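Transcription inhibitor protein Gfh1 (Thermus thermophilus, PDB 2F23) inhibits all catalytic activities of RNA polymerase by partly occluding its substrate-binding site and so preventing NTP binding. Local coordinates at residues G80-G84 with V151-G156. Residues are numbered along the deposited sequence; the frame is centred on the assembly and turned at random.
Sequences GEVIG and VVAIHG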
ATOM      1  N   GLY A  80      15.169  -1.211  15.400  1.00 17.44           N
ATOM      2  CA  GLY A  80      15.936  -0.960  14.194  1.00 14.81           C
ATOM      3  C   GLY A  80      16.285   0.493  13.927  1.00 12.74           C
ATOM      4  O   GLY A  80      16.343   1.317  14.842  1.00 13.22           O
ATOM      5  N   GLU A  81      16.525   0.801  12.657  1.00 10.73           N
ATOM      6  CA  GLU A  81      16.876   2.152  12.245  1.00 10.05           C
ATOM      7  C   GLU A  81      15.630   3.002  12.033  1.00  9.30           C
ATOM      8  O   GLU A  81      14.514   2.486  11.966  1.00  9.77           O
ATOM      9  CB  GLU A  81      17.705   2.114  10.953  1.00 11.70           C
ATOM     10  CG  GLU A  81      19.124   1.580  11.136  1.00 14.55           C
ATOM     11  CD  GLU A  81      19.957   1.651   9.865  1.00 14.75           C
ATOM     12  OE1 GLU A  81      19.908   2.686   9.172  1.00 14.67           O
ATOM     13  OE2 GLU A  81      20.679   0.673   9.567  1.00 17.26           O
ATOM     14  N   VAL A  82      15.825   4.311  11.951  1.00  7.82           N
ATOM     15  CA  VAL A  82      14.718   5.228  11.721  1.00  9.29           C
ATOM     16  C   VAL A  82      15.095   6.086  10.518  1.00  7.83           C
ATOM     17  O   VAL A  82      16.244   6.510  10.384  1.00  8.08           O
ATOM     18  CB  VAL A  82      14.438   6.106  12.971  1.00 11.30           C
ATOM     19  CG1 VAL A  82      15.663   6.896  13.345  1.00 15.14           C
ATOM     20  CG2 VAL A  82      13.255   7.031  12.702  1.00 11.96           C
ATOM     21  N   ILE A  83      14.128   6.327   9.638  1.00  6.08           N
ATOM     22  CA  ILE A  83      14.363   7.092   8.420  1.00  6.92           C
ATOM     23  C   ILE A  83      14.668   8.566   8.618  1.00  7.04           C
ATOM     24  O   ILE A  83      13.878   9.305   9.194  1.00  7.69           O
ATOM     25  CB  ILE A  83      13.154   6.974   7.464  1.00  6.36           C
ATOM     26  CG1 ILE A  83      12.895   5.502   7.147  1.00  7.49           C
ATOM     27  CG2 ILE A  83      13.416   7.766   6.186  1.00  6.31           C
ATOM     28  CD1 ILE A  83      11.585   5.251   6.450  1.00  8.47           C
ATOM     29  N   GLY A  84      15.824   8.980   8.109  1.00  7.56           N
ATOM     30  CA  GLY A  84      16.236  10.366   8.203  1.00  7.76           C
ATOM     31  C   GLY A  84      17.025  10.755   6.972  1.00  9.05           C
ATOM     32  O   GLY A  84      17.124   9.994   6.011  1.00  7.59           O
ATOM     33  N   VAL A 151       7.402  -0.407   4.856  1.00  7.52           N
ATOM     34  CA  VAL A 151       8.845  -0.204   4.954  1.00  6.86           C
ATOM     35  C   VAL A 151       9.475  -1.559   5.252  1.00  7.79           C
ATOM     36  O   VAL A 151       9.217  -2.155   6.292  1.00  6.82           O
ATOM     37  CB  VAL A 151       9.195   0.786   6.084  1.00  6.99           C
ATOM     38  CG1 VAL A 151      10.703   0.965   6.173  1.00  7.36           C
ATOM     39  CG2 VAL A 151       8.514   2.122   5.822  1.00  8.42           C
ATOM     40  N   VAL A 152      10.301  -2.042   4.328  1.00  9.09           N
ATOM     41  CA  VAL A 152      10.940  -3.344   4.476  1.00 10.12           C
ATOM     42  C   VAL A 152      12.343  -3.297   5.069  1.00  9.89           C
ATOM     43  O   VAL A 152      12.728  -4.184   5.840  1.00 11.60           O
ATOM     44  CB  VAL A 152      10.993  -4.065   3.110  1.00 12.41           C
ATOM     45  CG1 VAL A 152      11.746  -5.381   3.227  1.00 14.00           C
ATOM     46  CG2 VAL A 152       9.575  -4.313   2.618  1.00 12.03           C
ATOM     47  N   ALA A 153      13.101  -2.266   4.716  1.00  8.39           N
ATOM     48  CA  ALA A 153      14.465  -2.125   5.208  1.00  8.88           C
ATOM     49  C   ALA A 153      14.909  -0.668   5.186  1.00  7.97           C
ATOM     50  O   ALA A 153      14.434   0.125   4.374  1.00  8.20           O
ATOM     51  CB  ALA A 153      15.414  -2.966   4.350  1.00  8.33           C
ATOM     52  N   ILE A 154      15.821  -0.328   6.094  1.00  8.20           N
ATOM     53  CA  ILE A 154      16.375   1.021   6.189  1.00  7.55           C
ATOM     54  C   ILE A 154      17.865   0.864   6.454  1.00  9.06           C
ATOM     55  O   ILE A 154      18.259   0.139   7.367  1.00 12.24           O
ATOM     56  CB  ILE A 154      15.768   1.816   7.369  1.00  7.08           C
ATOM     57  CG1 ILE A 154      14.255   1.942   7.197  1.00  7.45           C
ATOM     58  CG2 ILE A 154      16.423   3.204   7.454  1.00  8.19           C
ATOM     59  CD1 ILE A 154      13.556   2.460   8.438  1.00  9.76           C
ATOM     60  N   HIS A 155      18.695   1.525   5.659  1.00 10.78           N
ATOM     61  CA  HIS A 155      20.134   1.437   5.865  1.00 13.21           C
ATOM     62  C   HIS A 155      20.865   2.618   5.259  1.00 15.75           C
ATOM     63  O   HIS A 155      20.256   3.493   4.647  1.00 15.61           O
ATOM     64  CB  HIS A 155      20.691   0.138   5.277  1.00 15.74           C
ATOM     65  CG  HIS A 155      20.323  -0.087   3.845  1.00 16.61           C
ATOM     66  ND1 HIS A 155      19.208  -0.804   3.467  1.00 20.86           N
ATOM     67  CD2 HIS A 155      20.914   0.322   2.698  1.00 17.92           C
ATOM     68  CE1 HIS A 155      19.128  -0.829   2.149  1.00 19.65           C
ATOM     69  NE2 HIS A 155      20.151  -0.152   1.657  1.00 19.04           N
ATOM     70  N   GLY A 156      22.180   2.639   5.443  1.00 17.90           N
ATOM     71  CA  GLY A 156      22.979   3.719   4.898  1.00 19.39           C
ATOM     72  C   GLY A 156      23.301   3.470   3.438  1.00 21.82           C
ATOM     73  O   GLY A 156      22.917   2.399   2.921  1.00 22.70           O
ATOM     74  OXT GLY A 156      23.936   4.341   2.807  1.00 24.86           O
TER
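The carbonyl oxygen of Ile-154 sits over the flat face of the Glu-81 carboxylate, with O of Ile-154 3.4 Å from CD of Glu-81; no hydrogen bond joins them, both being acceptors. The Glu-81 chain is extended beyond CG (chi2 -176°) and runs past Ile-154 to the strand end, where OE1 of Glu-81 lies 3.5 Å from CA of His-155. The oxygen faces the electron-poor carboxyl carbon, which probably makes the close approach tolerable.

No hydrogen bond links 80-84 to 151-156; beneath the carboxylate the contact is apolar, with Ile-154 at its centre. Its two branches divide the work. CG2 of Ile-154 meets the root of the glutamate chain, 3.9 Å from CB of Glu-81, whereas CD1 of Ile-154 presses on CG1 of Ile-83 at 3.4 Å, tighter than usual for two carbons. The two isoleucine side chains cross at about a right angle, so a methyl end meets the flank of a methylene. In Ile-83, CG1 stands beside the backbone N (chi1 -57°), and the extended chain carries CD1 on to CG1 of Val-151, 4.4 Å away. Val-151 and Ile-154 thus face the loop together although two residues separate them: Val-152 and Ala-153 form a classic beta bulge opposite Glu-90, which resets the strand's alternation. Glu-81 is exposed.

In this GreA/GreB-family C-terminal domain, the contact lays the connection leading from strand 72-74 to strand 88-92 against strand 145-155 of the mixed sheet, with Ile-83 and Ile-154 buried between them. Backbone hydrogen bonds join Ile-83 to Gly-131 and His-132, Val-134 also packs on Ile-154, and strand 145-155 runs between strands 88-92 and 137-142, antiparallel to both.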